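Local coordinates for putative glucoamylase (Bacteroides caccae ATCC 43185, PDB 4QT9), which probably hydrolyses glucosidic bonds as a glucoamylase-like enzyme built on an alpha/alpha toroid, at residues A[62-67]-A[115-120]; A[243-248]-A[292-297]; A[27-32]-A[81-86]; A[320-325]-A[383-388]. All coordinates share one frame; numbering follows the deposited sequence.

Contact 1 of 4, residues A[62-67]-A[115-120]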
loop_
_atom_site.group_PDB
_atom_site.type_symbol
_atom_site.label_atom_id
_atom_site.label_comp_id
_atom_site.label_asym_id
_atom_site.label_seq_id
_atom_site.Cartn_x
_atom_site.Cartn_y
_atom_site.Cartn_z
ATOM N N ALA A 62 -2.241 -2.812 -20.461
ATOM C CA ALA A 62 -3.485 -2.252 -19.906
ATOM C C ALA A 62 -4.272 -3.282 -19.070
ATOM O O ALA A 62 -4.921 -2.886 -18.103
ATOM C CB ALA A 62 -4.374 -1.732 -21.028
ATOM N N ASN A 63 -4.193 -4.588 -19.431
ATOM C CA ASN A 63 -4.932 -5.677 -18.798
ATOM C C ASN A 63 -4.145 -6.397 -17.686
ATOM O O ASN A 63 -4.643 -7.388 -17.131
ATOM C CB ASN A 63 -5.348 -6.700 -19.857
ATOM C CG ASN A 63 -4.211 -7.472 -20.494
ATOM O OD1 ASN A 63 -3.053 -7.027 -20.581
ATOM N ND2 ASN A 63 -4.543 -8.632 -21.017
ATOM N N VAL A 64 -2.913 -5.936 -17.395
ATOM C CA VAL A 64 -2.062 -6.521 -16.363
ATOM C C VAL A 64 -2.489 -5.957 -15.011
ATOM O O VAL A 64 -2.422 -4.748 -14.793
ATOM C CB VAL A 64 -0.556 -6.328 -16.653
ATOM C CG1 VAL A 64 0.297 -6.664 -15.435
ATOM C CG2 VAL A 64 -0.126 -7.159 -17.864
ATOM N N VAL A 65 -2.946 -6.856 -14.113
ATOM C CA VAL A 65 -3.424 -6.529 -12.770
ATOM C C VAL A 65 -2.322 -6.788 -11.738
ATOM O O VAL A 65 -1.562 -7.749 -11.844
ATOM C CB VAL A 65 -4.752 -7.257 -12.374
ATOM C CG1 VAL A 65 -5.935 -6.764 -13.213
ATOM C CG2 VAL A 65 -4.625 -8.762 -12.497
ATOM N N THR A 66 -2.267 -5.925 -10.735
ATOM C CA THR A 66 -1.265 -5.992 -9.669
ATOM C C THR A 66 -1.933 -6.550 -8.400
ATOM O O THR A 66 -3.018 -6.114 -8.047
ATOM C CB THR A 66 -0.595 -4.604 -9.490
ATOM O OG1 THR A 66 0.339 -4.671 -8.416
ATOM C CG2 THR A 66 -1.588 -3.461 -9.255
ATOM N N SER A 67 -1.302 -7.510 -7.737
ATOM C CA SER A 67 -1.850 -8.094 -6.525
ATOM C C SER A 67 -1.860 -7.096 -5.357
ATOM O O SER A 67 -2.911 -6.908 -4.745
ATOM C CB SER A 67 -1.094 -9.370 -6.151
ATOM O OG SER A 67 0.307 -9.146 -6.138
ATOM N N TRP A 115 2.233 -9.685 -10.565
ATOM C CA TRP A 115 1.289 -9.438 -11.661
ATOM C C TRP A 115 0.662 -10.686 -12.250
ATOM O O TRP A 115 1.310 -11.723 -12.324
ATOM C CB TRP A 115 2.046 -8.794 -12.836
ATOM C CG TRP A 115 2.528 -7.384 -12.678
ATOM C CD1 TRP A 115 1.937 -6.389 -11.953
ATOM C CD2 TRP A 115 3.569 -6.761 -13.444
ATOM N NE1 TRP A 115 2.587 -5.195 -12.170
ATOM C CE2 TRP A 115 3.588 -5.391 -13.091
ATOM C CE3 TRP A 115 4.489 -7.228 -14.409
ATOM C CZ2 TRP A 115 4.503 -4.482 -13.653
ATOM C CZ3 TRP A 115 5.365 -6.319 -14.997
ATOM C CH2 TRP A 115 5.373 -4.968 -14.614
ATOM N N TRP A 116 -0.553 -10.534 -12.777
ATOM C CA TRP A 116 -1.247 -11.467 -13.664
ATOM C C TRP A 116 -1.793 -10.719 -14.852
ATOM O O TRP A 116 -2.036 -9.511 -14.785
ATOM C CB TRP A 116 -2.462 -12.196 -13.042
ATOM C CG TRP A 116 -2.365 -12.775 -11.678
ATOM C CD1 TRP A 116 -2.103 -14.077 -11.363
ATOM C CD2 TRP A 116 -2.810 -12.150 -10.470
ATOM N NE1 TRP A 116 -2.256 -14.275 -10.009
ATOM C CE2 TRP A 116 -2.714 -13.112 -9.440
ATOM C CE3 TRP A 116 -3.209 -10.840 -10.139
ATOM C CZ2 TRP A 116 -3.051 -12.821 -8.117
ATOM C CZ3 TRP A 116 -3.525 -10.554 -8.823
ATOM C CH2 TRP A 116 -3.467 -11.545 -7.835
ATOM N N TYR A 117 -2.123 -11.462 -15.888
ATOM C CA TYR A 117 -2.932 -10.992 -16.999
ATOM C C TYR A 117 -4.341 -11.182 -16.471
ATOM O O TYR A 117 -4.681 -12.298 -16.069
ATOM C CB TYR A 117 -2.642 -11.797 -18.274
ATOM C CG TYR A 117 -1.215 -11.669 -18.755
ATOM C CD1 TYR A 117 -0.807 -10.568 -19.504
ATOM C CD2 TYR A 117 -0.290 -12.685 -18.529
ATOM C CE1 TYR A 117 0.502 -10.455 -19.975
ATOM C CE2 TYR A 117 1.020 -12.590 -19.001
ATOM C CZ TYR A 117 1.412 -11.474 -19.725
ATOM O OH TYR A 117 2.703 -11.387 -20.203
ATOM N N GLY A 118 -5.080 -10.080 -16.331
ATOM C CA GLY A 118 -6.420 -10.057 -15.741
ATOM C C GLY A 118 -7.481 -10.895 -16.429
ATOM O O GLY A 118 -8.458 -11.306 -15.792
ATOM N N ASP A 119 -7.284 -11.182 -17.718
ATOM C CA ASP A 119 -8.233 -11.970 -18.499
ATOM C C ASP A 119 -8.018 -13.478 -18.360
ATOM O O ASP A 119 -8.973 -14.220 -18.593
ATOM C CB ASP A 119 -8.212 -11.573 -19.992
ATOM C CG ASP A 119 -6.846 -11.385 -20.642
ATOM O OD1 ASP A 119 -5.831 -11.815 -20.047
ATOM O OD2 ASP A 119 -6.793 -10.808 -21.749
ATOM N N THR A 120 -6.795 -13.940 -18.024
ATOM C CA THR A 120 -6.493 -15.380 -17.909
ATOM C C THR A 120 -6.082 -15.803 -16.489
ATOM O O THR A 120 -6.211 -16.977 -16.148
ATOM C CB THR A 120 -5.399 -15.811 -18.907
ATOM O OG1 THR A 120 -4.199 -15.124 -18.591
ATOM C CG2 THR A 120 -5.769 -15.533 -20.372
#
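Val64 CG1 sits over one face of the Trp115 indole, 3.8 Å from the centroid of its five-membered ring and 18° off the normal, a CH-pi contact, while Thr66 CA lies at the edge of the same ring, in its plane. Chi1 of 167° turns CG1 of Val64 anti to the backbone N, over Trp115; the other branch, CG2, meets Tyr117 CD1. A beta-branched valine suits this place because its two methyls serve two aromatic neighbours. On the other side of the sheet Val65 CG2 presses on the edge of the Trp116 ring, 3.4 Å from CE3, and Ser67 CB meets CH2 of that indole obliquely. The indole nitrogens are paired beyond the contact, that of Trp115 with the Glu49 carboxylate and that of Trp116 with the backbone carbonyl of Asp106.

The backbones join through Val65 N to Trp116 O (2.9 Å) and Trp116 N to Val65 O (3.1 Å). Beyond the ladder, Gly118 N gives a further bond to Asn63 O at 2.8 Å. Gly118 fits here because a CB would run into that carbonyl oxygen. At the outer end Asn63 ND2 reaches Asp119 OD2 at 3.2 Å, from above the carboxylate plane and bent to 138°. The Val64-Tyr117 and Thr66-Trp115 pairs are non-hydrogen-bonded and flank the hydrogen-bonded Val65-Trp116 pair. This is a short antiparallel beta ladder, part of a small sheet completed by strand 123-124, whose strand 64-66 leads through the N-cap residue Thr66 directly into helix 67-83 of the alpha/alpha toroid.

Contact 2 of 4, residues A[243-248]-A[292-297]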
loop_
_atom_site.group_PDB
_atom_site.type_symbol
_atom_site.label_atom_id
_atom_site.label_comp_id
_atom_site.label_asym_id
_atom_site.label_seq_id
_atom_site.Cartn_x
_atom_site.Cartn_y
_atom_site.Cartn_z
ATOM N N LYS A 243 19.084 11.775 13.318
ATOM C CA LYS A 243 18.377 12.979 12.910
ATOM C C LYS A 243 18.474 13.180 11.412
ATOM O O LYS A 243 19.516 12.914 10.804
ATOM C CB LYS A 243 18.937 14.200 13.645
ATOM C CG LYS A 243 18.728 14.161 15.162
ATOM C CD LYS A 243 17.489 14.930 15.616
ATOM C CE LYS A 243 17.725 16.410 15.814
ATOM N NZ LYS A 243 18.512 16.708 17.037
ATOM N N VAL A 244 17.360 13.595 10.808
ATOM C CA VAL A 244 17.236 13.902 9.383
ATOM C C VAL A 244 16.426 15.186 9.323
ATOM O O VAL A 244 15.351 15.236 9.916
ATOM C CB VAL A 244 16.603 12.773 8.505
ATOM C CG1 VAL A 244 16.691 13.138 7.015
ATOM C CG2 VAL A 244 17.243 11.412 8.753
ATOM N N GLU A 245 16.959 16.247 8.672
ATOM C CA GLU A 245 16.300 17.560 8.532
ATOM C C GLU A 245 15.943 18.145 9.932
ATOM O O GLU A 245 14.918 18.809 10.084
ATOM C CB GLU A 245 15.034 17.455 7.625
ATOM C CG GLU A 245 15.246 17.026 6.171
ATOM C CD GLU A 245 16.076 17.941 5.286
ATOM O OE1 GLU A 245 15.836 19.174 5.295
ATOM O OE2 GLU A 245 16.969 17.421 4.574
ATOM N N GLY A 246 16.778 17.847 10.934
ATOM C CA GLY A 246 16.605 18.276 12.323
ATOM C C GLY A 246 15.517 17.532 13.071
ATOM O O GLY A 246 15.166 17.917 14.186
ATOM N N ILE A 247 14.985 16.428 12.474
ATOM C CA ILE A 247 13.893 15.624 13.033
ATOM C C ILE A 247 14.431 14.260 13.426
ATOM O O ILE A 247 15.203 13.653 12.692
ATOM C CB ILE A 247 12.688 15.538 12.043
ATOM C CG1 ILE A 247 12.122 16.945 11.759
ATOM C CG2 ILE A 247 11.567 14.600 12.570
ATOM C CD1 ILE A 247 11.529 17.153 10.433
ATOM N N GLU A 248 14.027 13.795 14.599
ATOM C CA GLU A 248 14.485 12.533 15.156
ATOM C C GLU A 248 13.705 11.335 14.595
ATOM O O GLU A 248 12.476 11.268 14.701
ATOM C CB GLU A 248 14.387 12.609 16.697
ATOM C CG GLU A 248 14.731 11.333 17.446
ATOM C CD GLU A 248 16.202 10.977 17.505
ATOM O OE1 GLU A 248 16.983 11.742 18.121
ATOM O OE2 GLU A 248 16.568 9.907 16.966
ATOM N N THR A 292 7.072 11.664 7.822
ATOM C CA THR A 292 6.270 12.593 7.021
ATOM C C THR A 292 6.870 13.984 7.170
ATOM O O THR A 292 7.055 14.699 6.172
ATOM C CB THR A 292 4.763 12.563 7.437
ATOM O OG1 THR A 292 4.254 11.244 7.322
ATOM C CG2 THR A 292 3.902 13.476 6.590
ATOM N N LEU A 293 7.205 14.356 8.427
ATOM C CA LEU A 293 7.721 15.688 8.695
ATOM C C LEU A 293 9.099 15.904 8.074
ATOM O O LEU A 293 9.356 17.004 7.576
ATOM C CB LEU A 293 7.694 16.022 10.170
ATOM C CG LEU A 293 6.283 16.153 10.749
ATOM C CD1 LEU A 293 6.333 16.269 12.259
ATOM C CD2 LEU A 293 5.537 17.317 10.145
ATOM N N VAL A 294 9.930 14.838 8.016
ATOM C CA VAL A 294 11.243 14.863 7.360
ATOM C C VAL A 294 11.047 15.148 5.854
ATOM O O VAL A 294 11.744 15.983 5.291
ATOM C CB VAL A 294 12.030 13.542 7.591
ATOM C CG1 VAL A 294 13.142 13.357 6.557
ATOM C CG2 VAL A 294 12.594 13.483 9.005
ATOM N N ASN A 295 10.089 14.457 5.234
ATOM C CA ASN A 295 9.753 14.574 3.814
ATOM C C ASN A 295 9.371 16.005 3.468
ATOM O O ASN A 295 9.912 16.571 2.525
ATOM C CB ASN A 295 8.596 13.608 3.476
ATOM C CG ASN A 295 8.553 13.250 2.024
ATOM O OD1 ASN A 295 8.096 14.034 1.188
ATOM N ND2 ASN A 295 9.135 12.103 1.686
ATOM N N ARG A 296 8.456 16.588 4.264
ATOM C CA ARG A 296 7.943 17.947 4.138
ATOM C C ARG A 296 9.081 18.967 4.370
ATOM O O ARG A 296 9.225 19.907 3.579
ATOM C CB ARG A 296 6.790 18.148 5.136
ATOM C CG ARG A 296 6.221 19.568 5.157
ATOM C CD ARG A 296 5.197 19.741 6.257
ATOM N NE ARG A 296 4.707 21.112 6.339
ATOM C CZ ARG A 296 5.244 22.046 7.116
ATOM N NH1 ARG A 296 6.300 21.769 7.868
ATOM N NH2 ARG A 296 4.745 23.270 7.129
ATOM N N ALA A 297 9.895 18.763 5.425
ATOM C CA ALA A 297 11.015 19.650 5.745
ATOM C C ALA A 297 11.986 19.725 4.587
ATOM O O ALA A 297 12.411 20.829 4.261
ATOM C CB ALA A 297 11.731 19.179 7.004
#
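Val294, with the most surface buried here, pushes its two methyls into the turn of a beta hairpin. Its CG2 lies 3.4 Å from Val244 O and 3.7 Å from Ile247 CB, while CG1 meets Val244 CG1 at 3.6 Å. Chi1 of 160° sets CG1 anti to the backbone N, the direction in which Val244 lies, and the side chains of the two valines run roughly perpendicular. Ile247 and Val294 instead pass each other pointing opposite ways. An alanine in place of Val294 would probably open a gap beneath the hairpin and leave Val244 CG1 and Ile247 CB without their mates on the helix.

Ile247 extends the grip through the end of its chain: CD1 settles between Leu293 and Ala297, one turn apart, 3.6 Å from Leu293 O and 4.0 Å from Ala297 CB. The small Ala297 leaves room both for that methyl and for Glu245 CB, 3.8 Å away. Glu245 lays its aliphatic part on the helix, bending at chi2, and its carboxylate forms a salt bridge with Arg301 farther along the same helix. Across the contact itself there is no hydrogen bond but van der Waals packing, mostly apolar. Val244 and Ile247 exchange two backbone hydrogen bonds around Glu245 and Gly246, both at positive phi, which glycine adopts readily. The arrangement is a beta hairpin with a two-residue type I' turn, packed against the surface of helix 284-301.

Contact 3 of 4, residues A[27-32]-A[81-86]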
loop_
_atom_site.group_PDB
_atom_site.type_symbol
_atom_site.label_atom_id
_atom_site.label_comp_id
_atom_site.label_asym_id
_atom_site.label_seq_id
_atom_site.Cartn_x
_atom_site.Cartn_y
_atom_site.Cartn_z
ATOM N N THR A 27 -14.882 14.892 -2.752
ATOM C CA THR A 27 -14.551 14.914 -4.189
ATOM C C THR A 27 -13.313 14.044 -4.498
ATOM O O THR A 27 -13.365 13.255 -5.436
ATOM C CB THR A 27 -14.314 16.363 -4.659
ATOM O OG1 THR A 27 -15.465 17.135 -4.336
ATOM C CG2 THR A 27 -14.004 16.462 -6.153
ATOM N N VAL A 28 -12.206 14.212 -3.731
ATOM C CA VAL A 28 -10.961 13.457 -3.951
ATOM C C VAL A 28 -11.260 11.957 -3.753
ATOM O O VAL A 28 -10.859 11.139 -4.589
ATOM C CB VAL A 28 -9.781 13.969 -3.071
ATOM C CG1 VAL A 28 -8.536 13.065 -3.186
ATOM C CG2 VAL A 28 -9.432 15.415 -3.441
ATOM N N GLN A 29 -12.030 11.620 -2.714
ATOM C CA GLN A 29 -12.401 10.231 -2.421
ATOM C C GLN A 29 -13.252 9.638 -3.518
ATOM O O GLN A 29 -12.898 8.566 -4.007
ATOM C CB GLN A 29 -13.126 10.117 -1.090
ATOM C CG GLN A 29 -12.470 9.170 -0.133
ATOM C CD GLN A 29 -13.318 9.010 1.094
ATOM O OE1 GLN A 29 -13.815 9.984 1.695
ATOM N NE2 GLN A 29 -13.540 7.775 1.453
ATOM N N ARG A 30 -14.346 10.330 -3.925
ATOM C CA ARG A 30 -15.238 9.833 -4.976
ATOM C C ARG A 30 -14.479 9.548 -6.278
ATOM O O ARG A 30 -14.664 8.476 -6.858
ATOM C CB ARG A 30 -16.403 10.798 -5.236
ATOM C CG ARG A 30 -17.755 10.177 -4.908
ATOM C CD ARG A 30 -18.754 10.219 -6.050
ATOM N NE ARG A 30 -19.936 9.390 -5.778
ATOM C CZ ARG A 30 -20.984 9.769 -5.046
ATOM N NH1 ARG A 30 -21.008 10.969 -4.479
ATOM N NH2 ARG A 30 -22.010 8.948 -4.869
ATOM N N ARG A 31 -13.594 10.469 -6.714
ATOM C CA ARG A 31 -12.846 10.279 -7.959
ATOM C C ARG A 31 -11.789 9.179 -7.857
ATOM O O ARG A 31 -11.652 8.408 -8.800
ATOM C CB ARG A 31 -12.220 11.587 -8.432
ATOM C CG ARG A 31 -13.263 12.523 -9.017
ATOM C CD ARG A 31 -12.626 13.405 -10.035
ATOM N NE ARG A 31 -13.467 14.558 -10.320
ATOM C CZ ARG A 31 -13.159 15.504 -11.195
ATOM N NH1 ARG A 31 -12.027 15.434 -11.894
ATOM N NH2 ARG A 31 -13.979 16.526 -11.387
ATOM N N THR A 32 -11.051 9.105 -6.745
ATOM C CA THR A 32 -10.008 8.082 -6.543
ATOM C C THR A 32 -10.641 6.696 -6.538
ATOM O O THR A 32 -10.088 5.768 -7.128
ATOM C CB THR A 32 -9.205 8.369 -5.267
ATOM O OG1 THR A 32 -8.756 9.714 -5.349
ATOM C CG2 THR A 32 -7.991 7.462 -5.125
ATOM N N ILE A 81 -18.483 1.417 -0.886
ATOM C CA ILE A 81 -19.703 0.695 -0.535
ATOM C C ILE A 81 -20.268 1.304 0.755
ATOM O O ILE A 81 -21.452 1.611 0.812
ATOM C CB ILE A 81 -19.423 -0.839 -0.372
ATOM C CG1 ILE A 81 -18.934 -1.492 -1.684
ATOM C CG2 ILE A 81 -20.646 -1.584 0.186
ATOM C CD1 ILE A 81 -18.253 -2.908 -1.448
ATOM N N ASP A 82 -19.410 1.500 1.778
ATOM C CA ASP A 82 -19.833 2.036 3.071
ATOM C C ASP A 82 -20.416 3.442 2.959
ATOM O O ASP A 82 -21.377 3.751 3.661
ATOM C CB ASP A 82 -18.675 2.028 4.087
ATOM C CG ASP A 82 -19.165 2.139 5.525
ATOM O OD1 ASP A 82 -19.872 1.215 5.986
ATOM O OD2 ASP A 82 -18.869 3.161 6.177
ATOM N N ARG A 83 -19.870 4.275 2.061
ATOM C CA ARG A 83 -20.355 5.643 1.858
ATOM C C ARG A 83 -21.574 5.699 0.934
ATOM O O ARG A 83 -22.264 6.720 0.899
ATOM C CB ARG A 83 -19.241 6.535 1.313
ATOM C CG ARG A 83 -18.186 6.793 2.371
ATOM C CD ARG A 83 -17.429 8.077 2.159
ATOM N NE ARG A 83 -16.541 8.284 3.297
ATOM C CZ ARG A 83 -16.768 9.145 4.281
ATOM N NH1 ARG A 83 -17.816 9.960 4.234
ATOM N NH2 ARG A 83 -15.925 9.229 5.304
ATOM N N GLY A 84 -21.839 4.622 0.205
ATOM C CA GLY A 84 -22.969 4.587 -0.720
ATOM C C GLY A 84 -22.661 5.123 -2.109
ATOM O O GLY A 84 -23.565 5.605 -2.801
ATOM N N TYR A 85 -21.387 5.020 -2.538
ATOM C CA TYR A 85 -20.948 5.379 -3.889
ATOM C C TYR A 85 -21.595 4.386 -4.891
ATOM O O TYR A 85 -21.994 4.756 -5.986
ATOM C CB TYR A 85 -19.410 5.332 -3.982
ATOM C CG TYR A 85 -18.633 6.387 -3.213
ATOM C CD1 TYR A 85 -19.283 7.441 -2.577
ATOM C CD2 TYR A 85 -17.244 6.377 -3.193
ATOM C CE1 TYR A 85 -18.568 8.414 -1.874
ATOM C CE2 TYR A 85 -16.517 7.345 -2.499
ATOM C CZ TYR A 85 -17.181 8.372 -1.849
ATOM O OH TYR A 85 -16.461 9.371 -1.220
ATOM N N VAL A 86 -21.696 3.124 -4.482
ATOM C CA VAL A 86 -22.338 2.024 -5.205
ATOM C C VAL A 86 -23.325 1.369 -4.243
ATOM O O VAL A 86 -23.181 1.523 -3.026
ATOM C CB VAL A 86 -21.316 1.014 -5.798
ATOM C CG1 VAL A 86 -20.485 1.671 -6.890
ATOM C CG2 VAL A 86 -20.408 0.426 -4.727
#
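Arg30 lays its side chain over one face of the Tyr85 ring. CG stands 3.7 Å from the ring centroid and 16° off the normal, a CH-pi contact, and the guanidinium follows with one of its faces over Tyr85 CD1, CZ lying 3.8 Å from that atom. The guanidinium and ring planes are 29° apart. Arg30 has a second conformer, so its stack is described for one of two positions. The phenol oxygen ends close to the other helix, Tyr85 OH lying 3.4 Å from Gln29 CB.

Gln29 also meets Arg83: the side chains run roughly at right angles, and Gln29 OE1 lies over a face of the guanidinium, 3.6 Å from Arg83 NE. No hydrogen bond joins this pair; instead both turn to helix 392-406, where Glu403 takes a hydrogen bond from Gln29 NE2 and a salt bridge from Arg83 NE, and Arg406 donates to Gln29 OE1.

Further out, Gly84 ends helix 67-83 in a Schellman motif. At its positive phi a beta carbon would strike the carbonyl oxygen of Arg83, so glycine suits the turn that brings Tyr85 round toward helix 21-37. Phe33 of that helix meets the Tyr85 ring edge-to-face. The chemistry thus sets an arginine's aliphatic chain and guanidinium on an aromatic face, while a third helix gathers the polar ends of Gln29 and Arg83: Glu403 would probably offset the positive charges of Arg83 and Arg406, which lie close together.

Contact 4 of 4, residues A[320-325]-A[383-388]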
loop_
_atom_site.group_PDB
_atom_site.type_symbol
_atom_site.label_atom_id
_atom_site.label_comp_id
_atom_site.label_asym_id
_atom_site.label_seq_id
_atom_site.Cartn_x
_atom_site.Cartn_y
_atom_site.Cartn_z
ATOM N N TYR A 320 6.046 7.438 -11.157
ATOM C CA TYR A 320 6.523 7.863 -12.468
ATOM C C TYR A 320 7.396 9.063 -12.293
ATOM O O TYR A 320 7.177 9.867 -11.368
ATOM C CB TYR A 320 5.350 8.224 -13.389
ATOM C CG TYR A 320 4.631 7.029 -13.979
ATOM C CD1 TYR A 320 5.337 6.007 -14.613
ATOM C CD2 TYR A 320 3.235 6.966 -13.994
ATOM C CE1 TYR A 320 4.676 4.916 -15.190
ATOM C CE2 TYR A 320 2.561 5.900 -14.605
ATOM C CZ TYR A 320 3.288 4.885 -15.209
ATOM O OH TYR A 320 2.643 3.855 -15.830
ATOM N N SER A 321 8.411 9.187 -13.141
ATOM C CA SER A 321 9.317 10.323 -13.075
ATOM C C SER A 321 9.524 10.864 -14.474
ATOM O O SER A 321 9.144 10.189 -15.440
ATOM C CB SER A 321 10.637 9.925 -12.430
ATOM O OG SER A 321 11.416 11.056 -12.074
ATOM N N VAL A 322 10.113 12.080 -14.590
ATOM C CA VAL A 322 10.380 12.751 -15.872
ATOM C C VAL A 322 11.065 11.775 -16.862
ATOM O O VAL A 322 10.620 11.671 -18.004
ATOM C CB VAL A 322 11.202 14.056 -15.700
ATOM C CG1 VAL A 322 11.252 14.844 -17.010
ATOM C CG2 VAL A 322 10.637 14.934 -14.587
ATOM N N ASP A 323 12.089 11.035 -16.417
ATOM C CA ASP A 323 12.799 10.093 -17.287
ATOM C C ASP A 323 12.368 8.617 -17.099
ATOM O O ASP A 323 13.138 7.723 -17.452
ATOM C CB ASP A 323 14.326 10.237 -17.102
ATOM C CG ASP A 323 14.912 11.508 -17.694
ATOM O OD1 ASP A 323 14.328 12.037 -18.683
ATOM O OD2 ASP A 323 15.966 11.970 -17.189
ATOM N N GLY A 324 11.141 8.377 -16.618
ATOM C CA GLY A 324 10.608 7.027 -16.440
ATOM C C GLY A 324 9.862 6.735 -15.148
ATOM O O GLY A 324 8.660 6.996 -15.031
ATOM N N TYR A 325 10.553 6.100 -14.219
ATOM C CA TYR A 325 10.053 5.704 -12.897
ATOM C C TYR A 325 11.202 5.810 -11.942
ATOM O O TYR A 325 12.309 5.421 -12.300
ATOM C CB TYR A 325 9.459 4.273 -12.899
ATOM C CG TYR A 325 8.796 3.898 -11.590
ATOM C CD1 TYR A 325 9.538 3.378 -10.527
ATOM C CD2 TYR A 325 7.432 4.093 -11.399
ATOM C CE1 TYR A 325 8.935 3.066 -9.303
ATOM C CE2 TYR A 325 6.812 3.750 -10.194
ATOM C CZ TYR A 325 7.570 3.252 -9.141
ATOM O OH TYR A 325 6.953 2.921 -7.955
ATOM N N ASP A 383 9.963 21.010 -15.021
ATOM C CA ASP A 383 10.043 20.431 -16.362
ATOM C C ASP A 383 8.748 20.613 -17.163
ATOM O O ASP A 383 8.738 20.300 -18.362
ATOM C CB ASP A 383 10.412 18.933 -16.281
ATOM C CG ASP A 383 11.887 18.674 -15.938
ATOM O OD1 ASP A 383 12.761 19.021 -16.761
ATOM O OD2 ASP A 383 12.162 18.072 -14.874
ATOM N N ASN A 384 7.678 21.155 -16.533
ATOM C CA ASN A 384 6.335 21.332 -17.122
ATOM C C ASN A 384 5.825 19.968 -17.646
ATOM O O ASN A 384 5.307 19.838 -18.758
ATOM C CB ASN A 384 6.311 22.451 -18.199
ATOM C CG ASN A 384 6.610 23.779 -17.577
ATOM O OD1 ASN A 384 7.690 24.356 -17.769
ATOM N ND2 ASN A 384 5.758 24.181 -16.645
ATOM N N TRP A 385 6.031 18.943 -16.807
ATOM C CA TRP A 385 5.706 17.564 -17.077
ATOM C C TRP A 385 4.468 17.199 -16.245
ATOM O O TRP A 385 4.557 17.115 -15.030
ATOM C CB TRP A 385 6.947 16.708 -16.739
ATOM C CG TRP A 385 6.733 15.225 -16.844
ATOM C CD1 TRP A 385 6.621 14.486 -17.987
ATOM C CD2 TRP A 385 6.651 14.299 -15.753
ATOM N NE1 TRP A 385 6.475 13.150 -17.671
ATOM C CE2 TRP A 385 6.501 13.008 -16.306
ATOM C CE3 TRP A 385 6.699 14.436 -14.351
ATOM C CZ2 TRP A 385 6.356 11.861 -15.508
ATOM C CZ3 TRP A 385 6.569 13.302 -13.565
ATOM C CH2 TRP A 385 6.380 12.035 -14.139
ATOM N N TYR A 386 3.309 17.068 -16.891
ATOM C CA TYR A 386 2.021 16.757 -16.236
ATOM C C TYR A 386 1.364 15.505 -16.877
ATOM O O TYR A 386 0.367 15.623 -17.595
ATOM C CB TYR A 386 1.085 17.982 -16.291
ATOM C CG TYR A 386 1.644 19.193 -15.570
ATOM C CD1 TYR A 386 1.500 19.334 -14.194
ATOM C CD2 TYR A 386 2.280 20.220 -16.270
ATOM C CE1 TYR A 386 2.036 20.434 -13.516
ATOM C CE2 TYR A 386 2.806 21.339 -15.605
ATOM C CZ TYR A 386 2.670 21.442 -14.227
ATOM O OH TYR A 386 3.137 22.536 -13.546
ATOM N N PRO A 387 1.918 14.294 -16.621
ATOM C CA PRO A 387 1.348 13.088 -17.235
ATOM C C PRO A 387 -0.071 12.783 -16.762
ATOM O O PRO A 387 -0.393 12.904 -15.588
ATOM C CB PRO A 387 2.316 11.971 -16.813
ATOM C CG PRO A 387 2.944 12.479 -15.555
ATOM C CD PRO A 387 3.092 13.961 -15.787
ATOM N N GLN A 388 -0.917 12.400 -17.687
ATOM C CA GLN A 388 -2.288 12.059 -17.364
ATOM C C GLN A 388 -2.317 10.548 -17.152
ATOM O O GLN A 388 -2.907 9.795 -17.930
ATOM C CB GLN A 388 -3.229 12.575 -18.459
ATOM C CG GLN A 388 -3.049 14.085 -18.686
ATOM C CD GLN A 388 -4.223 14.714 -19.367
ATOM O OE1 GLN A 388 -4.870 14.115 -20.236
ATOM N NE2 GLN A 388 -4.482 15.975 -19.029
#
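Trp385 thrusts its indole against a beta turn whose closest approaches to the ring are made by its main chain. Val322 CA stands over the six-membered ring, 4.0 Å from its centroid and 13° off the normal, in a CH-pi contact. Ser321 lies on this same side, its C 3.4 Å from Trp385 CH2 and its O 3.3 Å from Trp385 CZ2. On the opposite face lies CD of Pro387 from the indole's own segment, so the ring is sandwiched between the turn and a proline. Tyr320 O is at the edge, near the ring plane, 3.6 Å from Trp385 CH2. Chi1 of 175° holds CG of Trp385 anti to the backbone N, extended toward the turn.

Val322 adds its CG2, 4.0 Å from Trp385 CE3 and 3.5 Å from Asp383 OD2, a carboxylate oxygen beside a methyl. A glycine in place of Trp385 would probably leave Val322 CA and Pro387 CD without the ring between them and open a gap under the turn.

The turn is type I, from Ser321 to Gly324, closed by two backbone hydrogen bonds between these residues; at Gly324 a CB would collide with the preceding carbonyl. Tyr320 leads its ring away, its hydroxyl bonded to His52 and Arg50, and Ser321 OG pairs with His328. No hydrogen bond spans the two segments: the contact relies on the breadth of an indole face, with Tyr320 O near the weakly positive C-H rim probably adding a modest electrostatic attraction.

In the fold
Contact 1 is buried and alone joins its segments by hydrogen bonds; contact 4 is partly buried, and contacts 2 and 3 lie at the surface, where apolar or aromatic packing replaces a backbone ladder. Contacts 1 and 3 share a continuous piece of chain, since strand 64-66 runs into helix 67-83, whose far end contact 3 holds; their segments alternate along the sequence. Contacts 2 and 4 both use a hairpin turn, one packed on a helix and the other on a loop tryptophan. Contacts 1 and 2 lie on opposite sides of the chain's centre, their centres 38 Å apart.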